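Local coordinates for mandelate racemase / muconate lactonizing enzyme, C-terminal domain protein (Labrenzia alexandrii, PDB 4E5T) that binds magnesium and, as a putative racemase or lactonizing enzyme of the enolase superfamily, probably abstracts a proton next to a substrate carboxylate, at residues L317-L325 with I343-L354; M2-V12 with F24-A32. All blocks are in the same frame, centred on the assembly; numbering follows the deposited sequence.

Contact 1. Residues L317-L325 with I343-L354; sequences LYCGPLVAL and IRTFDGFFAELL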
loop_
_atom_site.group_PDB
_atom_site.type_symbol
_atom_site.label_atom_id
_atom_site.label_comp_id
_atom_site.label_asym_id
_atom_site.label_seq_id
_atom_site.Cartn_x
_atom_site.Cartn_y
_atom_site.Cartn_z
ATOM N N LEU A 317 -32.143 -0.163 15.846
ATOM C CA LEU A 317 -33.095 -0.117 16.950
ATOM C C LEU A 317 -33.524 -1.494 17.409
ATOM O O LEU A 317 -34.217 -2.198 16.687
ATOM C CB LEU A 317 -34.345 0.669 16.540
ATOM C CG LEU A 317 -35.391 0.717 17.653
ATOM C CD1 LEU A 317 -34.931 1.678 18.734
ATOM C CD2 LEU A 317 -36.772 1.065 17.137
ATOM N N TYR A 318 -33.128 -1.878 18.613
ATOM C CA TYR A 318 -33.723 -3.045 19.265
ATOM C C TYR A 318 -33.809 -2.732 20.741
ATOM O O TYR A 318 -33.223 -3.415 21.575
ATOM C CB TYR A 318 -32.933 -4.344 19.008
ATOM C CG TYR A 318 -33.672 -5.616 19.431
ATOM C CD1 TYR A 318 -34.733 -6.117 18.674
ATOM C CD2 TYR A 318 -33.305 -6.317 20.583
ATOM C CE1 TYR A 318 -35.420 -7.271 19.060
ATOM C CE2 TYR A 318 -33.977 -7.474 20.972
ATOM C CZ TYR A 318 -35.038 -7.944 20.211
ATOM O OH TYR A 318 -35.708 -9.094 20.598
ATOM N N CYS A 319 -34.525 -1.656 21.038
ATOM C CA CYS A 319 -34.679 -1.146 22.396
ATOM C C CYS A 319 -35.979 -0.362 22.460
ATOM O O CYS A 319 -36.939 -0.718 21.795
ATOM C CB CYS A 319 -33.493 -0.263 22.801
ATOM S SG CYS A 319 -32.774 0.765 21.490
ATOM N N GLY A 320 -36.008 0.715 23.231
ATOM C CA GLY A 320 -37.256 1.420 23.462
ATOM C C GLY A 320 -37.650 2.488 22.454
ATOM O O GLY A 320 -36.981 2.705 21.449
ATOM N N PRO A 321 -38.761 3.175 22.729
ATOM C CA PRO A 321 -39.206 4.272 21.871
ATOM C C PRO A 321 -38.338 5.526 21.908
ATOM O O PRO A 321 -38.289 6.197 20.888
ATOM C CB PRO A 321 -40.623 4.570 22.374
ATOM C CG PRO A 321 -40.666 4.000 23.735
ATOM C CD PRO A 321 -39.771 2.808 23.732
ATOM N N LEU A 322 -37.678 5.861 23.010
ATOM C CA LEU A 322 -36.829 7.070 22.978
ATOM C C LEU A 322 -35.600 6.980 22.040
ATOM O O LEU A 322 -35.257 7.953 21.361
ATOM C CB LEU A 322 -36.415 7.519 24.376
ATOM C CG LEU A 322 -37.263 8.591 25.041
ATOM C CD1 LEU A 322 -38.722 8.201 25.119
ATOM C CD2 LEU A 322 -36.735 8.758 26.427
ATOM N N VAL A 323 -34.945 5.824 21.988
ATOM C CA VAL A 323 -33.936 5.629 20.960
ATOM C C VAL A 323 -34.572 5.782 19.579
ATOM O O VAL A 323 -33.986 6.386 18.691
ATOM C CB VAL A 323 -33.148 4.299 21.127
ATOM C CG1 VAL A 323 -32.309 3.985 19.909
ATOM C CG2 VAL A 323 -32.243 4.386 22.333
ATOM N N ALA A 324 -35.792 5.284 19.411
ATOM C CA ALA A 324 -36.498 5.479 18.146
ATOM C C ALA A 324 -36.648 6.963 17.808
ATOM O O ALA A 324 -36.484 7.359 16.659
ATOM C CB ALA A 324 -37.847 4.805 18.177
ATOM N N LEU A 325 -36.937 7.771 18.828
ATOM C CA LEU A 325 -37.116 9.217 18.677
ATOM C C LEU A 325 -35.856 9.901 18.196
ATOM O O LEU A 325 -35.902 10.724 17.281
ATOM C CB LEU A 325 -37.546 9.854 19.996
ATOM C CG LEU A 325 -38.989 9.615 20.467
ATOM C CD1 LEU A 325 -39.379 10.578 21.586
ATOM C CD2 LEU A 325 -39.957 9.722 19.312
ATOM N N ILE A 343 -39.903 -1.374 15.334
ATOM C CA ILE A 343 -40.473 -2.514 16.038
ATOM C C ILE A 343 -41.932 -2.626 15.572
ATOM O O ILE A 343 -42.772 -1.813 15.972
ATOM C CB ILE A 343 -40.373 -2.337 17.584
ATOM C CG1 ILE A 343 -38.991 -1.825 17.975
ATOM C CG2 ILE A 343 -40.601 -3.655 18.308
ATOM C CD1 ILE A 343 -37.892 -2.881 17.785
ATOM N N ARG A 344 -42.213 -3.619 14.716
ATOM C CA ARG A 344 -43.497 -3.728 14.011
ATOM C C ARG A 344 -43.863 -2.351 13.457
ATOM O O ARG A 344 -43.030 -1.714 12.816
ATOM C CB ARG A 344 -44.597 -4.284 14.921
ATOM C CG ARG A 344 -44.324 -5.702 15.477
ATOM C CD ARG A 344 -45.302 -6.092 16.627
ATOM N NE ARG A 344 -45.581 -4.969 17.541
ATOM C CZ ARG A 344 -45.184 -4.882 18.813
ATOM N NH1 ARG A 344 -44.482 -5.854 19.369
ATOM N NH2 ARG A 344 -45.500 -3.821 19.544
ATOM N N THR A 345 -45.077 -1.874 13.728
ATOM C CA THR A 345 -45.482 -0.514 13.318
ATOM C C THR A 345 -45.519 0.494 14.470
ATOM O O THR A 345 -46.385 1.361 14.503
ATOM C CB THR A 345 -46.880 -0.477 12.631
ATOM O OG1 THR A 345 -47.862 -1.141 13.456
ATOM C CG2 THR A 345 -46.834 -1.114 11.239
ATOM N N PHE A 346 -44.591 0.365 15.412
ATOM C CA PHE A 346 -44.515 1.257 16.574
ATOM C C PHE A 346 -45.774 1.331 17.442
ATOM O O PHE A 346 -46.027 2.345 18.112
ATOM C CB PHE A 346 -44.041 2.650 16.155
ATOM C CG PHE A 346 -42.567 2.719 15.906
ATOM C CD1 PHE A 346 -41.670 2.415 16.922
ATOM C CD2 PHE A 346 -42.069 3.062 14.658
ATOM C CE1 PHE A 346 -40.312 2.468 16.700
ATOM C CE2 PHE A 346 -40.710 3.122 14.434
ATOM C CZ PHE A 346 -39.829 2.824 15.458
ATOM N N ASP A 347 -46.537 0.240 17.435
ATOM C CA ASP A 347 -47.773 0.117 18.201
ATOM C C ASP A 347 -47.498 -0.465 19.584
ATOM O O ASP A 347 -46.349 -0.475 20.039
ATOM C CB ASP A 347 -48.787 -0.761 17.449
ATOM C CG ASP A 347 -48.188 -2.085 16.961
ATOM O OD1 ASP A 347 -47.298 -2.639 17.637
ATOM O OD2 ASP A 347 -48.612 -2.577 15.889
ATOM N N GLY A 348 -48.553 -0.952 20.239
ATOM C CA GLY A 348 -48.432 -1.661 21.505
ATOM C C GLY A 348 -47.717 -0.862 22.570
ATOM O O GLY A 348 -47.965 0.335 22.733
ATOM N N PHE A 349 -46.792 -1.506 23.274
ATOM C CA PHE A 349 -46.114 -0.844 24.380
ATOM C C PHE A 349 -45.307 0.371 23.919
ATOM O O PHE A 349 -45.053 1.291 24.699
ATOM C CB PHE A 349 -45.244 -1.828 25.150
ATOM C CG PHE A 349 -44.918 -1.382 26.546
ATOM C CD1 PHE A 349 -45.929 -1.036 27.420
ATOM C CD2 PHE A 349 -43.590 -1.309 26.986
ATOM C CE1 PHE A 349 -45.639 -0.628 28.714
ATOM C CE2 PHE A 349 -43.290 -0.906 28.280
ATOM C CZ PHE A 349 -44.323 -0.560 29.148
ATOM N N PHE A 350 -44.940 0.388 22.644
ATOM C CA PHE A 350 -44.207 1.522 22.092
ATOM C C PHE A 350 -45.033 2.800 22.012
ATOM O O PHE A 350 -44.489 3.896 21.935
ATOM C CB PHE A 350 -43.594 1.159 20.735
ATOM C CG PHE A 350 -42.368 0.322 20.857
ATOM C CD1 PHE A 350 -42.467 -1.037 21.109
ATOM C CD2 PHE A 350 -41.115 0.899 20.782
ATOM C CE1 PHE A 350 -41.339 -1.807 21.258
ATOM C CE2 PHE A 350 -39.982 0.129 20.926
ATOM C CZ PHE A 350 -40.100 -1.228 21.164
ATOM N N ALA A 351 -46.351 2.660 22.043
ATOM C CA ALA A 351 -47.217 3.825 21.992
ATOM C C ALA A 351 -47.636 4.190 23.399
ATOM O O ALA A 351 -47.811 5.357 23.712
ATOM C CB ALA A 351 -48.425 3.562 21.110
ATOM N N GLU A 352 -47.795 3.192 24.256
ATOM C CA GLU A 352 -48.256 3.454 25.615
ATOM C C GLU A 352 -47.199 4.267 26.377
ATOM O O GLU A 352 -47.539 5.180 27.130
ATOM C CB GLU A 352 -48.621 2.136 26.323
ATOM C CG GLU A 352 -49.261 2.268 27.703
ATOM C CD GLU A 352 -49.522 0.900 28.338
ATOM O OE1 GLU A 352 -49.431 -0.106 27.593
ATOM O OE2 GLU A 352 -49.807 0.828 29.567
ATOM N N LEU A 353 -45.922 3.949 26.145
ATOM C CA LEU A 353 -44.794 4.685 26.748
ATOM C C LEU A 353 -44.675 6.152 26.294
ATOM O O LEU A 353 -44.073 6.977 26.970
ATOM C CB LEU A 353 -43.457 3.943 26.541
ATOM C CG LEU A 353 -43.170 2.767 27.486
ATOM C CD1 LEU A 353 -41.955 1.982 27.021
ATOM C CD2 LEU A 353 -42.993 3.208 28.935
ATOM N N LEU A 354 -45.256 6.470 25.150
ATOM C CA LEU A 354 -45.311 7.848 24.693
ATOM C C LEU A 354 -46.643 8.590 25.027
ATOM O O LEU A 354 -47.692 7.992 25.269
ATOM C CB LEU A 354 -44.968 7.916 23.202
ATOM C CG LEU A 354 -43.573 7.362 22.924
ATOM C CD1 LEU A 354 -43.176 7.586 21.481
ATOM C CD2 LEU A 354 -42.563 7.997 23.877
#
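The carbonyl oxygen of C319 lies in the plane of the F350 ring, at its edge, 3.3 Å from both CE2 and CZ. No hydrogen bond joins 317-325 to 343-354, and the side-chain contacts between them are apolar. P321, the first residue of helix 321-332, lays CD 3.8 Å from CD2 of F350. Its CG rests 4.0 Å from CB of L353, whose side chain crosses it at about a right angle. L354 completes this side, its CD1 4.1 Å from P321 CB and its CD2 touching CD1 of L322. F350 has CG anti to its carbonyl carbon (chi1 -77°), which swings the ring toward C319 and P321, while CB of I343 sits over one ring face near the rim. An alanine at F350 would remove the ring and is likely to open a gap between P321 and I343, leaving the C319 carbonyl without its aromatic edge. In this barrel-like C-terminal domain of the enolase superfamily, the two segments follow strands 312-313 and 340-342, with G320 as N-cap of the helix. The carboxylate of E40 bonds to the backbone N of both G320 and V323 at that helix start, and L317 N is held by E341. L317 CD2 approaches the F346 ring at its edge, 3.8 Å from CE1, and also touches CG1 of I343; A324 CB reaches the same ring 3.7 Å from CE1. F346 closes a type II' turn begun by I343. Within that loop R344 grips OD1 of D347 side-on through NE and NH2, each at 2.9 Å, both in the guanidinium plane.

Contact 2. Residues M2-V12 with F24-A32; sequences MRLSDIETFVV and FIFVKLVTA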
loop_
_atom_site.group_PDB
_atom_site.type_symbol
_atom_site.label_atom_id
_atom_site.label_comp_id
_atom_site.label_asym_id
_atom_site.label_seq_id
_atom_site.Cartn_x
_atom_site.Cartn_y
_atom_site.Cartn_z
ATOM N N MET A 2 -29.439 28.978 32.321
ATOM C CA MET A 2 -29.972 27.617 32.220
ATOM C C MET A 2 -28.986 26.566 32.736
ATOM O O MET A 2 -27.836 26.519 32.311
ATOM C CB MET A 2 -30.373 27.276 30.775
ATOM C CG MET A 2 -31.355 26.103 30.700
ATOM S SD MET A 2 -31.939 25.560 29.069
ATOM C CE MET A 2 -32.423 27.099 28.301
ATOM N N ARG A 3 -29.440 25.717 33.649
ATOM C CA ARG A 3 -28.582 24.674 34.191
ATOM C C ARG A 3 -29.338 23.377 34.508
ATOM O O ARG A 3 -30.441 23.403 35.044
ATOM C CB ARG A 3 -27.812 25.185 35.415
ATOM C CG ARG A 3 -28.512 26.263 36.227
ATOM C CD ARG A 3 -27.933 26.354 37.645
ATOM N NE ARG A 3 -27.933 25.045 38.303
ATOM C CZ ARG A 3 -27.561 24.827 39.561
ATOM N NH1 ARG A 3 -27.157 25.842 40.322
ATOM N NH2 ARG A 3 -27.597 23.591 40.058
ATOM N N LEU A 4 -28.749 22.242 34.152
ATOM C CA LEU A 4 -29.337 20.950 34.485
ATOM C C LEU A 4 -29.240 20.758 35.986
ATOM O O LEU A 4 -28.200 21.063 36.608
ATOM C CB LEU A 4 -28.607 19.814 33.771
ATOM C CG LEU A 4 -28.638 19.945 32.256
ATOM C CD1 LEU A 4 -27.922 18.796 31.604
ATOM C CD2 LEU A 4 -30.081 19.990 31.812
ATOM N N SER A 5 -30.315 20.231 36.563
ATOM C CA SER A 5 -30.457 20.224 38.008
ATOM C C SER A 5 -30.685 18.831 38.567
ATOM O O SER A 5 -30.147 18.462 39.614
ATOM C CB SER A 5 -31.628 21.121 38.401
ATOM O OG SER A 5 -31.257 21.969 39.458
ATOM N N ASP A 6 -31.494 18.060 37.852
ATOM C CA ASP A 6 -32.035 16.830 38.398
ATOM C C ASP A 6 -32.180 15.772 37.329
ATOM O O ASP A 6 -32.484 16.063 36.166
ATOM C CB ASP A 6 -33.394 17.087 39.048
ATOM C CG ASP A 6 -33.273 17.696 40.427
ATOM O OD1 ASP A 6 -32.623 17.067 41.295
ATOM O OD2 ASP A 6 -33.824 18.803 40.640
ATOM N N ILE A 7 -31.950 14.535 37.751
ATOM C CA ILE A 7 -32.118 13.378 36.905
ATOM C C ILE A 7 -33.039 12.379 37.616
ATOM O O ILE A 7 -32.994 12.226 38.846
ATOM C CB ILE A 7 -30.752 12.738 36.533
ATOM C CG1 ILE A 7 -30.958 11.525 35.612
ATOM C CG2 ILE A 7 -29.962 12.358 37.779
ATOM C CD1 ILE A 7 -29.673 10.878 35.129
ATOM N N GLU A 8 -33.923 11.754 36.846
ATOM C CA GLU A 8 -34.579 10.541 37.295
ATOM C C GLU A 8 -34.248 9.471 36.251
ATOM O O GLU A 8 -34.110 9.780 35.068
ATOM C CB GLU A 8 -36.097 10.724 37.480
ATOM C CG GLU A 8 -36.786 9.459 38.011
ATOM C CD GLU A 8 -38.273 9.617 38.336
ATOM O OE1 GLU A 8 -38.953 10.464 37.701
ATOM O OE2 GLU A 8 -38.760 8.877 39.235
ATOM N N THR A 9 -34.067 8.229 36.694
ATOM C CA THR A 9 -33.880 7.114 35.773
ATOM C C THR A 9 -35.055 6.171 35.899
ATOM O O THR A 9 -35.716 6.106 36.935
ATOM C CB THR A 9 -32.560 6.319 36.012
ATOM O OG1 THR A 9 -32.458 5.921 37.388
ATOM C CG2 THR A 9 -31.345 7.144 35.626
ATOM N N PHE A 10 -35.308 5.450 34.818
ATOM C CA PHE A 10 -36.397 4.495 34.754
ATOM C C PHE A 10 -35.858 3.229 34.111
ATOM O O PHE A 10 -35.257 3.267 33.038
ATOM C CB PHE A 10 -37.536 5.033 33.891
ATOM C CG PHE A 10 -38.006 6.413 34.276
ATOM C CD1 PHE A 10 -37.236 7.538 33.985
ATOM C CD2 PHE A 10 -39.232 6.587 34.896
ATOM C CE1 PHE A 10 -37.663 8.794 34.331
ATOM C CE2 PHE A 10 -39.670 7.849 35.236
ATOM C CZ PHE A 10 -38.889 8.951 34.956
ATOM N N VAL A 11 -36.048 2.111 34.787
ATOM C CA VAL A 11 -35.773 0.829 34.206
ATOM C C VAL A 11 -37.130 0.204 33.985
ATOM O O VAL A 11 -37.865 -0.029 34.935
ATOM C CB VAL A 11 -34.927 -0.008 35.153
ATOM C CG1 VAL A 11 -34.569 -1.359 34.512
ATOM C CG2 VAL A 11 -33.669 0.786 35.567
ATOM N N VAL A 12 -37.477 -0.022 32.724
ATOM C CA VAL A 12 -38.819 -0.463 32.359
ATOM C C VAL A 12 -38.791 -1.819 31.672
ATOM O O VAL A 12 -38.226 -1.949 30.590
ATOM C CB VAL A 12 -39.487 0.535 31.372
ATOM C CG1 VAL A 12 -40.832 0.006 30.927
ATOM C CG2 VAL A 12 -39.625 1.923 31.993
ATOM N N PHE A 24 -36.018 -1.537 28.929
ATOM C CA PHE A 24 -35.544 -0.256 28.399
ATOM C C PHE A 24 -34.981 0.573 29.529
ATOM O O PHE A 24 -35.448 0.458 30.661
ATOM C CB PHE A 24 -36.676 0.539 27.756
ATOM C CG PHE A 24 -37.499 -0.245 26.803
ATOM C CD1 PHE A 24 -36.914 -1.154 25.946
ATOM C CD2 PHE A 24 -38.873 -0.086 26.770
ATOM C CE1 PHE A 24 -37.689 -1.896 25.063
ATOM C CE2 PHE A 24 -39.651 -0.811 25.895
ATOM C CZ PHE A 24 -39.066 -1.723 25.039
ATOM N N ILE A 25 -33.988 1.414 29.236
ATOM C CA ILE A 25 -33.479 2.312 30.270
ATOM C C ILE A 25 -33.698 3.786 29.914
ATOM O O ILE A 25 -33.088 4.321 28.995
ATOM C CB ILE A 25 -31.992 2.067 30.572
ATOM C CG1 ILE A 25 -31.741 0.586 30.843
ATOM C CG2 ILE A 25 -31.558 2.928 31.749
ATOM C CD1 ILE A 25 -30.313 0.248 31.187
ATOM N N PHE A 26 -34.565 4.450 30.654
ATOM C CA PHE A 26 -34.905 5.825 30.322
ATOM C C PHE A 26 -34.250 6.786 31.291
ATOM O O PHE A 26 -33.998 6.448 32.450
ATOM C CB PHE A 26 -36.424 6.012 30.337
ATOM C CG PHE A 26 -37.153 5.183 29.311
ATOM C CD1 PHE A 26 -36.619 4.983 28.055
ATOM C CD2 PHE A 26 -38.370 4.604 29.608
ATOM C CE1 PHE A 26 -37.291 4.223 27.110
ATOM C CE2 PHE A 26 -39.044 3.840 28.666
ATOM C CZ PHE A 26 -38.503 3.657 27.415
ATOM N N VAL A 27 -33.961 7.983 30.811
ATOM C CA VAL A 27 -33.516 9.049 31.698
ATOM C C VAL A 27 -34.431 10.275 31.580
ATOM O O VAL A 27 -34.984 10.557 30.509
ATOM C CB VAL A 27 -32.025 9.451 31.447
ATOM C CG1 VAL A 27 -31.103 8.296 31.726
ATOM C CG2 VAL A 27 -31.814 9.950 30.037
ATOM N N LYS A 28 -34.586 10.995 32.689
ATOM C CA LYS A 28 -35.332 12.259 32.723
ATOM C C LYS A 28 -34.437 13.401 33.254
ATOM O O LYS A 28 -34.067 13.401 34.423
ATOM C CB LYS A 28 -36.579 12.086 33.608
ATOM C CG LYS A 28 -37.604 13.203 33.528
ATOM C CD LYS A 28 -37.781 13.849 34.879
ATOM C CE LYS A 28 -39.214 14.282 35.121
ATOM N NZ LYS A 28 -39.674 13.891 36.491
ATOM N N LEU A 29 -34.074 14.361 32.407
ATOM C CA LEU A 29 -33.259 15.501 32.858
ATOM C C LEU A 29 -34.101 16.740 33.118
ATOM O O LEU A 29 -34.927 17.123 32.294
ATOM C CB LEU A 29 -32.188 15.861 31.832
ATOM C CG LEU A 29 -31.094 14.858 31.490
ATOM C CD1 LEU A 29 -29.911 15.613 30.941
ATOM C CD2 LEU A 29 -30.700 14.089 32.714
ATOM N N VAL A 30 -33.894 17.378 34.261
ATOM C CA VAL A 30 -34.668 18.572 34.577
ATOM C C VAL A 30 -33.790 19.774 34.857
ATOM O O VAL A 30 -32.939 19.732 35.744
ATOM C CB VAL A 30 -35.539 18.377 35.815
ATOM C CG1 VAL A 30 -36.516 19.531 35.931
ATOM C CG2 VAL A 30 -36.277 17.056 35.747
ATOM N N THR A 31 -34.010 20.848 34.103
ATOM C CA THR A 31 -33.388 22.134 34.394
ATOM C C THR A 31 -33.999 22.799 35.640
ATOM O O THR A 31 -35.094 22.453 36.101
ATOM C CB THR A 31 -33.582 23.109 33.246
ATOM O OG1 THR A 31 -34.984 23.249 33.000
ATOM C CG2 THR A 31 -32.905 22.613 31.982
ATOM N N ALA A 32 -33.280 23.786 36.151
ATOM C CA ALA A 32 -33.650 24.511 37.356
ATOM C C ALA A 32 -34.976 25.248 37.218
ATOM O O ALA A 32 -35.652 25.547 38.202
ATOM C CB ALA A 32 -32.553 25.493 37.678
#
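K28 lays its CB against the edge of the F10 ring, 3.5 Å from CE1 and in the ring plane, where the carbonyl oxygen of F26 also sits. F10 CB meets F26 CB at 3.9 Å, the two side chains crossing at about a right angle, and CG2 of V12 touches F26 at CD2. F10 is turned with CG anti to the carbonyl carbon (chi1 -52°), which sends the ring along the sheet toward K28. On the same face E8 OE1 has its stronger salt bridge with R383; the one to K28 NZ is long (3.7 Å), and K28 NZ also makes a weak, long ion pair with E379. The other face carries I7, T9, V11, I25, V27 and L29. Here I7 and L29 lie side by side, CG1 to CD2 3.9 Å, and L29 CD1 reaches CD1 of L4; helices 48-63 and 89-110 pack against this side. Paired backbone bonds at D6/V30, E8/K28, F10/F26 and V12/F24 fix the register beneath these side chains. The bond from F26 N to F10 O is 2.7 Å, and V12 N points almost straight at F24 O (177° at the hydrogen). Where strand 4-13 begins and 23-31 ends, the regular pairing breaks: V30 O accepts from both S5 N, at 2.8 Å, and D6 N, at 3.1 Å. This classic beta bulge shifts the register by one residue before L4 meets T31, and A32 N to R3 O continues the bonding past it. Strand 23-31 pairs on its other edge with 36-41, making the antiparallel three-stranded meander of the N-terminal capping domain of the enolase superfamily.

How the contacts relate
Contact 2 belongs to the N-terminal domain and contact 1 to the barrel, and the two meet directly although their centres are 19 Å apart. F24, near the start of strand 23-31, fits against the beginning of helix 321-332: its CD1 is 3.4 Å from G320 N, and its CD2 is 3.7 Å from L353 CD1. Close by, V12 CG1 packs 3.7 Å from CE2 of F349. F26 adds its side chain against P321 and L322. The Y318 side chain of contact 1 lies about 6 Å from the magnesium ion bound by E240 and E266, consistent with a seam near the active-site end of the barrel, as in the enolase superfamily.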